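Local atomic coordinates of aminopeptidase N family protein (Idiomarina loihiensis L2TR, PDB entry 4FGM), a protein that probably acts as a zinc-dependent aminopeptidase of the M61 family, removing residues from the amino-terminal end of peptides. Residues Thr174-Ile179 with Asp196-Thr201; Gly497-Asn502 with Gly517-Ala522; Lys282-Lys287 with Glu407-Phe412. All coordinates share one frame; numbering follows the deposited sequence.

In the fold
The three contacts share no helix or strand and do not touch. Contact 1 is partly buried and sets a helix start on an edge strand, through one hydroxyl-to-carboxylate bond and threonine-aromatic packing. Contact 2 lies in the six-stranded, probably PDZ-type sheet, its centre about 44 Å from that of contact 1 and about 46 Å from that of contact 3. Far from the chain's centre yet largely buried, it is held by backbone hydrogen bonds. Contact 3, also buried, joins a loop to a helix through an indole bond and a water. It lies closest to the zinc, and its loop follows helix 262-277, the helix that Arg199 and Ile200 of contact 1 touch.

Contact 1 (Thr174-Ile179 with Asp196-Thr201); sequences TIEEFI and DTSRIT
Thr197 and Thr201, one turn apart at the start of helix 197-215, face Glu176 and Phe178 of strand 174-180. This is alpha-on-beta packing: the helix covers an outermost strand of a mixed five-stranded sheet, the short axes 8.9 Å apart and crossing at -40°. Asp196 caps the helix, its OD1 taking the backbone N-H of Arg199 from above the carboxylate plane. Next comes Thr197, whose OG1 donates to Glu176 OE2 over 2.9 Å, again from well outside the plane of the carboxylate. Glu176 reaches it with CG anti to the backbone N (chi1 -173°) and a bend at the next bond. The aliphatic part of the same side chain lies against the threonine, with Glu176 CB 3.7 Å from Thr197 CB. On the other branch, Thr197 CG2 meets CG2 of Thr174, whose hydroxyl is bonded to His193. Ser198 adds little, its OG standing 3.5 Å from Glu176 OE2. Arg199 and Ile200 make their contacts with other parts of the fold, both touching Tyr264 of helix 262-277; Arg199 also bonds to the carbonyls of Gln257 and Tyr258. Last comes Thr201, which slides past Phe178 in the opposite direction and crosses Glu176 at about a right angle. Its CG2 rests 3.6 Å from Phe178 CB, while the phenyl ring also meets His185 of the adjacent strand. Thr201 O lies over one face of that ring, 3.9 Å above the plane and offset toward the rim.

Contact 2 (Gly497-Asn502 with Gly517-Ala522); sequences GLDVLN and GDKIIA
Asp499 holds CG anti to its carbonyl carbon (chi1 -84°), whereas Lys519 places CG anti to its backbone N (chi1 176°), and from these settings the two side chains cross on one face of an antiparallel strand pair. The lysine bends at each later torsion, and its CD comes 3.4 Å from Asp499 OD1 and 3.5 Å from Asp499 OD2. The carboxylate thus meets a methylene and not the ammonium, since Lys519 NZ lies 5.6 Å from Asp499 OD1 and bonds to the carbonyl of Gln496. Leu498 and Ile520, a hydrogen-bonded pair, occupy the other face, CB to CB at 4.0 Å. Ile520 CD1 also reaches Val500 CG2, an apolar touch at 4.1 Å. Leu498 N donates to Ile520 O and Ile520 N returns a bond to Leu498 O. The pairing then runs on past the start of strand 519-523: Val500 N binds Asp518 O at 2.9 Å, nearly along the C=O axis, and Gly517 N binds Val500 O at 2.8 Å. Gly497 must lack a side chain, because a CB at its backbone angles would strike Ile520 O as well as the preceding carbonyl. The sheet is consistent with a PDZ-type domain. Strand 497-503 lies between 489-494, against which Leu498 packs at Tyr491 and Ala493, and 519-523, which in turn pairs with 545-552, where Ile520 touches Ile548. The connection between the paired strands carries helix 508-512, and Asn502 bonds from the strand to Glu367 O, within the M61 glycyl aminopeptidase region.

Contact 3 (Lys282-Lys287 with Glu407-Phe412); sequences KTLKPK and ELWHEF
Leu284 and Trp409 bring the two backbones nearest, CA to CA 5.8 Å, where a loop without regular structure meets helix 401-413. Over residues 409-412 the helix widens into a pi-type turn. There Phe412 O reaches toward the loop and is bridged to it by a water. This water donates to Phe412 O at 2.6 Å and to Thr283 O, and accepts from Lys285 N, so three backbone groups grip it. Among the side chains, Trp409 carries the main polar link: its NE1 donates to Thr283 OG1 over 2.8 Å, nearly straight at 168°, with the oxygen in the indole plane at the ring's edge. Trp409 CG stands anti to the backbone N (chi1 -177°), and the side chain comes nearest the loop at NE1. Leu284 lies beside this bond, its CB 3.8 Å from Trp409 CD1. Leu284 CD2 makes a second apolar touch, 3.8 Å from Phe412 CB, as these two side chains lie side by side and point the same way. Beyond the contact, Trp279 and Phe215 meet the indole edge-to-face, and Phe305 and Tyr306 of helix 303-306 pack on Leu284. An alanine at Trp409 would probably leave Thr283 OG1 without its N-H donor and open a gap next to Leu284 CB. The loop follows helix 262-277, which carries the zinc ligands His273 and His277, and the Thr283 side chain is about 9 Å from that of His277. Thr283 OG1 also bonds to the carbonyls of Ser278 and Trp279; its one proton can serve either or be shared, while the oxygen accepts from the indole, whose bond ties this hydroxyl, and with it the chain just after the metal-binding helix, to helix 401-413.

Contact 1 (Thr174-Ile179 with Asp196-Thr201)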
ATOM      1  N   THR A 174      -4.864   7.607 -21.235  1.00 37.74           N
ATOM      2  CA  THR A 174      -4.554   9.024 -21.263  1.00 40.63           C
ATOM      3  C   THR A 174      -3.105   9.014 -20.788  1.00 42.40           C
ATOM      4  O   THR A 174      -2.805   8.454 -19.732  1.00 44.96           O
ATOM      5  CB  THR A 174      -5.422   9.841 -20.267  1.00 40.59           C
ATOM      6  OG1 THR A 174      -6.800   9.757 -20.649  1.00 40.92           O
ATOM      7  CG2 THR A 174      -5.002  11.308 -20.269  1.00 37.14           C
ATOM      8  N   ILE A 175      -2.205   9.603 -21.569  1.00 42.11           N
ATOM      9  CA  ILE A 175      -0.791   9.612 -21.207  1.00 42.11           C
ATOM     10  C   ILE A 175      -0.205  11.017 -21.253  1.00 48.07           C
ATOM     11  O   ILE A 175      -0.231  11.679 -22.287  1.00 54.53           O
ATOM     12  CB  ILE A 175       0.028   8.709 -22.161  1.00 42.46           C
ATOM     13  CG1 ILE A 175      -0.589   7.308 -22.222  1.00 40.08           C
ATOM     14  CG2 ILE A 175       1.475   8.627 -21.692  1.00 42.73           C
ATOM     15  CD1 ILE A 175       0.066   6.391 -23.250  1.00 34.46           C
ATOM     16  N   GLU A 176       0.327  11.457 -20.118  1.00 47.73           N
ATOM     17  CA  GLU A 176       0.925  12.780 -20.000  1.00 45.11           C
ATOM     18  C   GLU A 176       2.357  12.627 -19.489  1.00 49.15           C
ATOM     19  O   GLU A 176       2.590  12.183 -18.363  1.00 46.90           O
ATOM     20  CB  GLU A 176       0.122  13.640 -19.020  1.00 45.71           C
ATOM     21  CG  GLU A 176       0.555  15.099 -18.947  1.00 55.69           C
ATOM     22  CD  GLU A 176       0.026  15.932 -20.102  1.00 69.58           C
ATOM     23  OE1 GLU A 176       0.465  15.717 -21.251  1.00 79.66           O
ATOM     24  OE2 GLU A 176      -0.836  16.803 -19.855  1.00 71.00           O
ATOM     25  N   GLU A 177       3.310  13.005 -20.329  1.00 51.35           N
ATOM     26  CA  GLU A 177       4.718  12.910 -19.992  1.00 55.46           C
ATOM     27  C   GLU A 177       5.244  14.165 -19.301  1.00 49.66           C
ATOM     28  O   GLU A 177       4.709  15.252 -19.474  1.00 51.51           O
ATOM     29  CB  GLU A 177       5.521  12.645 -21.267  1.00 63.26           C
ATOM     30  CG  GLU A 177       6.159  11.273 -21.322  1.00 78.43           C
ATOM     31  CD  GLU A 177       5.864  10.543 -22.615  1.00 90.37           C
ATOM     32  OE1 GLU A 177       5.993  11.162 -23.691  1.00 95.10           O
ATOM     33  OE2 GLU A 177       5.510   9.347 -22.554  1.00 93.04           O
ATOM     34  N   PHE A 178       6.283  13.995 -18.495  1.00 42.43           N
ATOM     35  CA  PHE A 178       6.915  15.116 -17.813  1.00 44.94           C
ATOM     36  C   PHE A 178       8.336  14.745 -17.414  1.00 43.57           C
ATOM     37  O   PHE A 178       8.718  13.579 -17.495  1.00 42.68           O
ATOM     38  CB  PHE A 178       6.104  15.550 -16.584  1.00 50.58           C
ATOM     39  CG  PHE A 178       5.974  14.502 -15.507  1.00 49.57           C
ATOM     40  CD1 PHE A 178       5.021  13.493 -15.604  1.00 46.47           C
ATOM     41  CD2 PHE A 178       6.770  14.563 -14.365  1.00 50.63           C
ATOM     42  CE1 PHE A 178       4.840  12.578 -14.568  1.00 45.95           C
ATOM     43  CE2 PHE A 178       6.598  13.651 -13.317  1.00 49.94           C
ATOM     44  CZ  PHE A 178       5.637  12.653 -13.422  1.00 44.16           C
ATOM     45  N   ILE A 179       9.132  15.723 -16.994  1.00 48.37           N
ATOM     46  CA  ILE A 179      10.500  15.399 -16.612  1.00 53.75           C
ATOM     47  C   ILE A 179      10.885  15.917 -15.235  1.00 54.04           C
ATOM     48  O   ILE A 179      10.468  16.991 -14.809  1.00 53.13           O
ATOM     49  CB  ILE A 179      11.532  15.916 -17.666  1.00 68.30           C
ATOM     50  CG1 ILE A 179      11.862  17.385 -17.423  1.00 79.00           C
ATOM     51  CG2 ILE A 179      10.981  15.734 -19.079  1.00 61.92           C
ATOM     52  CD1 ILE A 179      13.216  17.595 -16.757  1.00 88.39           C
ATOM     53  N   ASP A 196      -7.007  16.935 -14.800  1.00 42.34           N
ATOM     54  CA  ASP A 196      -6.266  18.035 -15.391  1.00 46.17           C
ATOM     55  C   ASP A 196      -4.837  17.482 -15.330  1.00 40.17           C
ATOM     56  O   ASP A 196      -4.115  17.727 -14.361  1.00 40.45           O
ATOM     57  CB  ASP A 196      -6.378  19.281 -14.509  1.00 48.76           C
ATOM     58  CG  ASP A 196      -5.585  20.453 -15.053  1.00 52.85           C
ATOM     59  OD1 ASP A 196      -4.686  20.217 -15.890  1.00 50.12           O
ATOM     60  OD2 ASP A 196      -5.856  21.603 -14.638  1.00 57.56           O
ATOM     61  N   THR A 197      -4.446  16.715 -16.348  1.00 40.11           N
ATOM     62  CA  THR A 197      -3.124  16.095 -16.374  1.00 47.56           C
ATOM     63  C   THR A 197      -1.935  17.049 -16.314  1.00 52.76           C
ATOM     64  O   THR A 197      -0.892  16.699 -15.769  1.00 52.68           O
ATOM     65  CB  THR A 197      -2.954  15.184 -17.604  1.00 48.13           C
ATOM     66  OG1 THR A 197      -3.381  15.880 -18.776  1.00 53.76           O
ATOM     67  CG2 THR A 197      -3.760  13.916 -17.438  1.00 42.42           C
ATOM     68  N   SER A 198      -2.073  18.245 -16.869  1.00 53.11           N
ATOM     69  CA  SER A 198      -0.967  19.191 -16.820  1.00 54.70           C
ATOM     70  C   SER A 198      -0.698  19.566 -15.379  1.00 49.30           C
ATOM     71  O   SER A 198       0.442  19.571 -14.931  1.00 51.80           O
ATOM     72  CB  SER A 198      -1.288  20.454 -17.621  1.00 62.00           C
ATOM     73  OG  SER A 198      -1.354  20.168 -19.005  1.00 75.45           O
ATOM     74  N   ARG A 199      -1.761  19.865 -14.646  1.00 47.32           N
ATOM     75  CA  ARG A 199      -1.618  20.266 -13.251  1.00 53.00           C
ATOM     76  C   ARG A 199      -1.106  19.130 -12.367  1.00 48.82           C
ATOM     77  O   ARG A 199      -0.177  19.330 -11.586  1.00 48.61           O
ATOM     78  CB  ARG A 199      -2.958  20.797 -12.733  1.00 53.00           C
ATOM     79  CG  ARG A 199      -2.912  21.463 -11.374  1.00 49.78           C
ATOM     80  CD  ARG A 199      -3.137  20.473 -10.260  1.00 46.68           C
ATOM     81  NE  ARG A 199      -3.341  21.128  -8.965  1.00 55.85           N
ATOM     82  CZ  ARG A 199      -4.366  21.927  -8.669  1.00 61.57           C
ATOM     83  NH1 ARG A 199      -5.303  22.190  -9.574  1.00 61.24           N
ATOM     84  NH2 ARG A 199      -4.461  22.456  -7.456  1.00 62.88           N
ATOM     85  N   ILE A 200      -1.696  17.943 -12.493  1.00 45.33           N
ATOM     86  CA  ILE A 200      -1.280  16.790 -11.690  1.00 44.14           C
ATOM     87  C   ILE A 200       0.168  16.430 -12.008  1.00 43.50           C
ATOM     88  O   ILE A 200       0.971  16.144 -11.131  1.00 43.02           O
ATOM     89  CB  ILE A 200      -2.188  15.560 -11.973  1.00 36.61           C
ATOM     90  CG1 ILE A 200      -3.617  15.859 -11.515  1.00 43.70           C
ATOM     91  CG2 ILE A 200      -1.669  14.338 -11.249  1.00 38.86           C
ATOM     92  CD1 ILE A 200      -4.633  14.819 -11.956  1.00 47.71           C
ATOM     93  N   THR A 201       0.490  16.461 -13.288  1.00 38.74           N
ATOM     94  CA  THR A 201       1.819  16.142 -13.758  1.00 48.54           C
ATOM     95  C   THR A 201       2.832  17.159 -13.236  1.00 48.62           C
ATOM     96  O   THR A 201       3.950  16.801 -12.858  1.00 50.31           O
ATOM     97  CB  THR A 201       1.802  16.076 -15.299  1.00 51.34           C
ATOM     98  OG1 THR A 201       1.934  14.706 -15.704  1.00 57.91           O
ATOM     99  CG2 THR A 201       2.888  16.920 -15.907  1.00 55.58           C
TER

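Contact 2 (Gly497-Asn502 with Gly517-Ala522)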
ATOM      1  N   GLY A 497     -30.176   1.324   9.892  1.00 38.72           N
ATOM      2  CA  GLY A 497     -29.550   1.118  11.183  1.00 46.21           C
ATOM      3  C   GLY A 497     -28.054   1.372  11.166  1.00 45.74           C
ATOM      4  O   GLY A 497     -27.512   1.884  10.191  1.00 46.56           O
ATOM      5  N   LEU A 498     -27.388   1.003  12.255  1.00 39.22           N
ATOM      6  CA  LEU A 498     -25.949   1.191  12.387  1.00 36.04           C
ATOM      7  C   LEU A 498     -25.242  -0.166  12.332  1.00 38.89           C
ATOM      8  O   LEU A 498     -25.316  -0.938  13.290  1.00 42.68           O
ATOM      9  CB  LEU A 498     -25.633   1.872  13.726  1.00 38.63           C
ATOM     10  CG  LEU A 498     -26.453   3.098  14.152  1.00 43.50           C
ATOM     11  CD1 LEU A 498     -25.985   3.564  15.525  1.00 37.72           C
ATOM     12  CD2 LEU A 498     -26.309   4.213  13.126  1.00 39.73           C
ATOM     13  N   ASP A 499     -24.579  -0.464  11.217  1.00 39.60           N
ATOM     14  CA  ASP A 499     -23.857  -1.729  11.092  1.00 37.87           C
ATOM     15  C   ASP A 499     -22.512  -1.626  11.809  1.00 40.99           C
ATOM     16  O   ASP A 499     -21.649  -0.840  11.426  1.00 44.63           O
ATOM     17  CB  ASP A 499     -23.655  -2.089   9.617  1.00 40.50           C
ATOM     18  CG  ASP A 499     -24.862  -2.801   9.028  1.00 54.52           C
ATOM     19  OD1 ASP A 499     -25.168  -3.928   9.476  1.00 63.75           O
ATOM     20  OD2 ASP A 499     -25.513  -2.234   8.127  1.00 59.13           O
ATOM     21  N   VAL A 500     -22.344  -2.419  12.859  1.00 41.57           N
ATOM     22  CA  VAL A 500     -21.117  -2.390  13.643  1.00 40.57           C
ATOM     23  C   VAL A 500     -19.913  -3.022  12.927  1.00 41.34           C
ATOM     24  O   VAL A 500     -19.957  -4.175  12.482  1.00 41.24           O
ATOM     25  CB  VAL A 500     -21.348  -3.075  15.017  1.00 38.51           C
ATOM     26  CG1 VAL A 500     -20.090  -3.009  15.861  1.00 33.80           C
ATOM     27  CG2 VAL A 500     -22.496  -2.383  15.740  1.00 28.83           C
ATOM     28  N   LEU A 501     -18.831  -2.256  12.829  1.00 39.65           N
ATOM     29  CA  LEU A 501     -17.617  -2.719  12.164  1.00 43.41           C
ATOM     30  C   LEU A 501     -16.544  -3.225  13.136  1.00 43.86           C
ATOM     31  O   LEU A 501     -15.946  -4.269  12.906  1.00 46.31           O
ATOM     32  CB  LEU A 501     -17.055  -1.589  11.297  1.00 44.34           C
ATOM     33  CG  LEU A 501     -18.058  -0.970  10.315  1.00 46.63           C
ATOM     34  CD1 LEU A 501     -17.441   0.240   9.629  1.00 42.11           C
ATOM     35  CD2 LEU A 501     -18.483  -2.008   9.294  1.00 36.63           C
ATOM     36  N   ASN A 502     -16.297  -2.484  14.214  1.00 41.49           N
ATOM     37  CA  ASN A 502     -15.304  -2.880  15.215  1.00 40.70           C
ATOM     38  C   ASN A 502     -15.779  -2.531  16.621  1.00 37.92           C
ATOM     39  O   ASN A 502     -16.402  -1.489  16.829  1.00 36.64           O
ATOM     40  CB  ASN A 502     -13.975  -2.152  14.995  1.00 44.17           C
ATOM     41  CG  ASN A 502     -13.555  -2.124  13.548  1.00 54.15           C
ATOM     42  OD1 ASN A 502     -14.006  -1.278  12.775  1.00 62.26           O
ATOM     43  ND2 ASN A 502     -12.695  -3.060  13.165  1.00 48.53           N
ATOM     44  N   GLY A 517     -20.546  -6.815  13.234  1.00 38.38           N
ATOM     45  CA  GLY A 517     -21.496  -7.606  12.461  1.00 33.74           C
ATOM     46  C   GLY A 517     -22.933  -7.352  12.882  1.00 37.01           C
ATOM     47  O   GLY A 517     -23.855  -7.505  12.085  1.00 44.55           O
ATOM     48  N   ASP A 518     -23.125  -6.984  14.146  1.00 34.27           N
ATOM     49  CA  ASP A 518     -24.454  -6.687  14.663  1.00 36.19           C
ATOM     50  C   ASP A 518     -24.969  -5.409  14.000  1.00 39.98           C
ATOM     51  O   ASP A 518     -24.184  -4.600  13.501  1.00 44.83           O
ATOM     52  CB  ASP A 518     -24.412  -6.439  16.176  1.00 40.28           C
ATOM     53  CG  ASP A 518     -23.971  -7.648  16.967  1.00 45.53           C
ATOM     54  OD1 ASP A 518     -23.919  -8.758  16.397  1.00 45.48           O
ATOM     55  OD2 ASP A 518     -23.691  -7.487  18.175  1.00 44.37           O
ATOM     56  N   LYS A 519     -26.286  -5.238  13.984  1.00 40.63           N
ATOM     57  CA  LYS A 519     -26.872  -4.024  13.432  1.00 44.94           C
ATOM     58  C   LYS A 519     -27.761  -3.374  14.478  1.00 37.84           C
ATOM     59  O   LYS A 519     -28.813  -3.903  14.827  1.00 32.31           O
ATOM     60  CB  LYS A 519     -27.691  -4.298  12.167  1.00 44.00           C
ATOM     61  CG  LYS A 519     -28.380  -3.032  11.652  1.00 51.49           C
ATOM     62  CD  LYS A 519     -28.342  -2.898  10.138  1.00 65.09           C
ATOM     63  CE  LYS A 519     -29.312  -3.842   9.461  1.00 70.40           C
ATOM     64  NZ  LYS A 519     -30.716  -3.604   9.914  1.00 66.57           N
ATOM     65  N   ILE A 520     -27.312  -2.236  14.993  1.00 38.41           N
ATOM     66  CA  ILE A 520     -28.070  -1.506  15.989  1.00 39.47           C
ATOM     67  C   ILE A 520     -29.286  -0.930  15.283  1.00 40.70           C
ATOM     68  O   ILE A 520     -29.173  -0.230  14.281  1.00 43.04           O
ATOM     69  CB  ILE A 520     -27.229  -0.380  16.616  1.00 42.27           C
ATOM     70  CG1 ILE A 520     -26.025  -0.985  17.348  1.00 35.36           C
ATOM     71  CG2 ILE A 520     -28.072   0.410  17.605  1.00 35.74           C
ATOM     72  CD1 ILE A 520     -25.022   0.031  17.838  1.00 35.88           C
ATOM     73  N   ILE A 521     -30.454  -1.248  15.821  1.00 42.91           N
ATOM     74  CA  ILE A 521     -31.720  -0.830  15.251  1.00 33.27           C
ATOM     75  C   ILE A 521     -32.389   0.301  16.038  1.00 35.09           C
ATOM     76  O   ILE A 521     -33.095   1.132  15.474  1.00 38.57           O
ATOM     77  CB  ILE A 521     -32.627  -2.088  15.122  1.00 35.46           C
ATOM     78  CG1 ILE A 521     -33.084  -2.210  13.679  1.00 41.58           C
ATOM     79  CG2 ILE A 521     -33.749  -2.089  16.144  1.00 31.81           C
ATOM     80  CD1 ILE A 521     -31.928  -2.419  12.726  1.00 36.87           C
ATOM     81  N   ALA A 522     -32.158   0.339  17.343  1.00 32.07           N
ATOM     82  CA  ALA A 522     -32.727   1.401  18.169  1.00 33.02           C
ATOM     83  C   ALA A 522     -31.842   1.683  19.375  1.00 40.39           C
ATOM     84  O   ALA A 522     -31.133   0.804  19.859  1.00 38.82           O
ATOM     85  CB  ALA A 522     -34.131   1.020  18.635  1.00 24.74           C
TER

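Contact 3 (Lys282-Lys287 with Glu407-Phe412)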
ATOM      1  N   LYS A 282      12.657  -1.453  -3.274  1.00 48.85           N
ATOM      2  CA  LYS A 282      12.894  -1.996  -4.596  1.00 49.57           C
ATOM      3  C   LYS A 282      14.391  -2.198  -4.787  1.00 46.78           C
ATOM      4  O   LYS A 282      14.797  -3.185  -5.417  1.00 47.48           O
ATOM      5  CB  LYS A 282      12.361  -1.078  -5.698  1.00 44.15           C
ATOM      6  CG  LYS A 282      10.853  -1.221  -5.927  1.00 44.50           C
ATOM      7  CD  LYS A 282      10.349  -2.589  -5.470  1.00 48.86           C
ATOM      8  CE  LYS A 282      10.433  -3.578  -6.591  1.00 45.16           C
ATOM      9  NZ  LYS A 282      10.503  -4.942  -6.024  1.00 49.25           N
ATOM     10  N   THR A 283      15.212  -1.275  -4.270  1.00 43.89           N
ATOM     11  CA  THR A 283      16.664  -1.407  -4.397  1.00 45.40           C
ATOM     12  C   THR A 283      17.258  -1.640  -3.013  1.00 53.48           C
ATOM     13  O   THR A 283      18.017  -2.590  -2.813  1.00 58.74           O
ATOM     14  CB  THR A 283      17.292  -0.173  -5.067  1.00 45.25           C
ATOM     15  OG1 THR A 283      16.680   1.023  -4.565  1.00 48.33           O
ATOM     16  CG2 THR A 283      17.107  -0.255  -6.577  1.00 38.02           C
ATOM     17  N   LEU A 284      16.922  -0.773  -2.062  1.00 50.80           N
ATOM     18  CA  LEU A 284      17.373  -0.942  -0.682  1.00 48.04           C
ATOM     19  C   LEU A 284      16.296  -1.894  -0.155  1.00 47.09           C
ATOM     20  O   LEU A 284      15.112  -1.574  -0.224  1.00 45.72           O
ATOM     21  CB  LEU A 284      17.305   0.391   0.080  1.00 47.99           C
ATOM     22  CG  LEU A 284      18.102   0.612   1.378  1.00 51.45           C
ATOM     23  CD1 LEU A 284      17.183   1.226   2.414  1.00 46.69           C
ATOM     24  CD2 LEU A 284      18.700  -0.687   1.899  1.00 53.37           C
ATOM     25  N   LYS A 285      16.686  -3.062   0.342  1.00 44.87           N
ATOM     26  CA  LYS A 285      15.702  -4.020   0.836  1.00 38.49           C
ATOM     27  C   LYS A 285      16.341  -5.020   1.788  1.00 43.27           C
ATOM     28  O   LYS A 285      17.565  -5.097   1.873  1.00 50.96           O
ATOM     29  CB  LYS A 285      15.071  -4.768  -0.346  1.00 40.03           C
ATOM     30  CG  LYS A 285      15.969  -5.832  -0.966  1.00 44.43           C
ATOM     31  CD  LYS A 285      15.354  -6.440  -2.229  1.00 47.68           C
ATOM     32  CE  LYS A 285      15.454  -5.472  -3.406  1.00 53.09           C
ATOM     33  NZ  LYS A 285      14.958  -6.062  -4.693  1.00 51.84           N
ATOM     34  N   PRO A 286      15.522  -5.790   2.536  1.00 44.30           N
ATOM     35  CA  PRO A 286      16.103  -6.770   3.462  1.00 40.90           C
ATOM     36  C   PRO A 286      16.726  -7.943   2.701  1.00 50.04           C
ATOM     37  O   PRO A 286      16.297  -8.277   1.593  1.00 54.20           O
ATOM     38  CB  PRO A 286      14.913  -7.188   4.323  1.00 43.60           C
ATOM     39  CG  PRO A 286      13.751  -7.033   3.399  1.00 45.65           C
ATOM     40  CD  PRO A 286      14.052  -5.743   2.666  1.00 38.27           C
ATOM     41  N   LYS A 287      17.738  -8.562   3.302  1.00 55.02           N
ATOM     42  CA  LYS A 287      18.424  -9.681   2.676  1.00 52.84           C
ATOM     43  C   LYS A 287      17.493 -10.854   2.414  1.00 47.51           C
ATOM     44  O   LYS A 287      17.710 -11.634   1.486  1.00 47.51           O
ATOM     45  CB  LYS A 287      19.606 -10.121   3.543  1.00 50.74           C
ATOM     46  CG  LYS A 287      20.623  -9.005   3.732  1.00 57.36           C
ATOM     47  CD  LYS A 287      21.954  -9.493   4.284  1.00 63.08           C
ATOM     48  CE  LYS A 287      22.924  -8.324   4.431  1.00 65.31           C
ATOM     49  NZ  LYS A 287      24.295  -8.753   4.817  1.00 68.46           N
ATOM     50  N   GLU A 407      21.985   8.182   2.681  1.00 56.89           N
ATOM     51  CA  GLU A 407      23.183   7.423   2.998  1.00 57.42           C
ATOM     52  C   GLU A 407      22.925   5.924   3.085  1.00 53.97           C
ATOM     53  O   GLU A 407      23.687   5.131   2.524  1.00 50.39           O
ATOM     54  CB  GLU A 407      23.796   7.950   4.295  1.00 61.93           C
ATOM     55  CG  GLU A 407      24.377   9.354   4.138  1.00 72.59           C
ATOM     56  CD  GLU A 407      24.856   9.950   5.447  1.00 84.37           C
ATOM     57  OE1 GLU A 407      25.270   9.175   6.333  1.00 89.75           O
ATOM     58  OE2 GLU A 407      24.834  11.194   5.584  1.00 87.31           O
ATOM     59  N   LEU A 408      21.857   5.524   3.770  1.00 51.07           N
ATOM     60  CA  LEU A 408      21.557   4.100   3.870  1.00 50.96           C
ATOM     61  C   LEU A 408      21.323   3.530   2.480  1.00 53.69           C
ATOM     62  O   LEU A 408      21.680   2.386   2.205  1.00 54.24           O
ATOM     63  CB  LEU A 408      20.327   3.852   4.746  1.00 53.41           C
ATOM     64  CG  LEU A 408      20.552   3.916   6.259  1.00 50.74           C
ATOM     65  CD1 LEU A 408      19.217   3.812   6.985  1.00 46.78           C
ATOM     66  CD2 LEU A 408      21.475   2.789   6.685  1.00 48.09           C
ATOM     67  N   TRP A 409      20.738   4.332   1.595  1.00 57.25           N
ATOM     68  CA  TRP A 409      20.478   3.856   0.245  1.00 53.37           C
ATOM     69  C   TRP A 409      21.766   3.646  -0.548  1.00 51.04           C
ATOM     70  O   TRP A 409      21.910   2.642  -1.246  1.00 46.32           O
ATOM     71  CB  TRP A 409      19.574   4.819  -0.532  1.00 55.31           C
ATOM     72  CG  TRP A 409      19.253   4.265  -1.887  1.00 54.57           C
ATOM     73  CD1 TRP A 409      18.398   3.235  -2.173  1.00 54.68           C
ATOM     74  CD2 TRP A 409      19.884   4.613  -3.123  1.00 55.19           C
ATOM     75  NE1 TRP A 409      18.466   2.916  -3.505  1.00 53.57           N
ATOM     76  CE2 TRP A 409      19.374   3.742  -4.113  1.00 52.57           C
ATOM     77  CE3 TRP A 409      20.844   5.568  -3.490  1.00 51.89           C
ATOM     78  CZ2 TRP A 409      19.784   3.803  -5.449  1.00 58.91           C
ATOM     79  CZ3 TRP A 409      21.252   5.627  -4.817  1.00 53.63           C
ATOM     80  CH2 TRP A 409      20.724   4.745  -5.780  1.00 56.50           C
ATOM     81  N   HIS A 410      22.695   4.591  -0.454  1.00 47.86           N
ATOM     82  CA  HIS A 410      23.960   4.462  -1.180  1.00 56.53           C
ATOM     83  C   HIS A 410      24.811   3.316  -0.642  1.00 53.93           C
ATOM     84  O   HIS A 410      25.532   2.659  -1.393  1.00 51.38           O
ATOM     85  CB  HIS A 410      24.749   5.766  -1.106  1.00 51.62           C
ATOM     86  CG  HIS A 410      24.243   6.827  -2.033  1.00 52.84           C
ATOM     87  ND1 HIS A 410      24.433   6.774  -3.396  1.00 47.91           N
ATOM     88  CD2 HIS A 410      23.544   7.962  -1.794  1.00 51.34           C
ATOM     89  CE1 HIS A 410      23.875   7.831  -3.959  1.00 50.39           C
ATOM     90  NE2 HIS A 410      23.328   8.568  -3.008  1.00 51.55           N
ATOM     91  N   GLU A 411      24.711   3.067   0.658  1.00 52.59           N
ATOM     92  CA  GLU A 411      25.484   2.002   1.278  1.00 56.73           C
ATOM     93  C   GLU A 411      24.938   0.604   1.033  1.00 58.77           C
ATOM     94  O   GLU A 411      25.656  -0.279   0.569  1.00 61.17           O
ATOM     95  CB  GLU A 411      25.581   2.220   2.788  1.00 61.82           C
ATOM     96  CG  GLU A 411      26.677   3.167   3.222  1.00 69.30           C
ATOM     97  CD  GLU A 411      26.939   3.092   4.716  1.00 74.50           C
ATOM     98  OE1 GLU A 411      27.100   1.965   5.242  1.00 66.13           O
ATOM     99  OE2 GLU A 411      26.991   4.160   5.363  1.00 81.75           O
ATOM    100  N   PHE A 412      23.661   0.408   1.339  1.00 53.04           N
ATOM    101  CA  PHE A 412      23.058  -0.908   1.210  1.00 50.39           C
ATOM    102  C   PHE A 412      22.083  -1.089   0.061  1.00 52.25           C
ATOM    103  O   PHE A 412      21.786  -2.222  -0.319  1.00 49.65           O
ATOM    104  CB  PHE A 412      22.370  -1.259   2.528  1.00 55.75           C
ATOM    105  CG  PHE A 412      23.264  -1.124   3.727  1.00 62.26           C
ATOM    106  CD1 PHE A 412      24.263  -2.065   3.975  1.00 67.83           C
ATOM    107  CD2 PHE A 412      23.132  -0.040   4.591  1.00 61.56           C
ATOM    108  CE1 PHE A 412      25.112  -1.931   5.066  1.00 65.83           C
ATOM    109  CE2 PHE A 412      23.982   0.104   5.689  1.00 62.47           C
ATOM    110  CZ  PHE A 412      24.974  -0.844   5.925  1.00 63.53           C
TER
HETATM  111  O   HOH W   1      19.652  -3.587  -0.646  1.00 50.75           O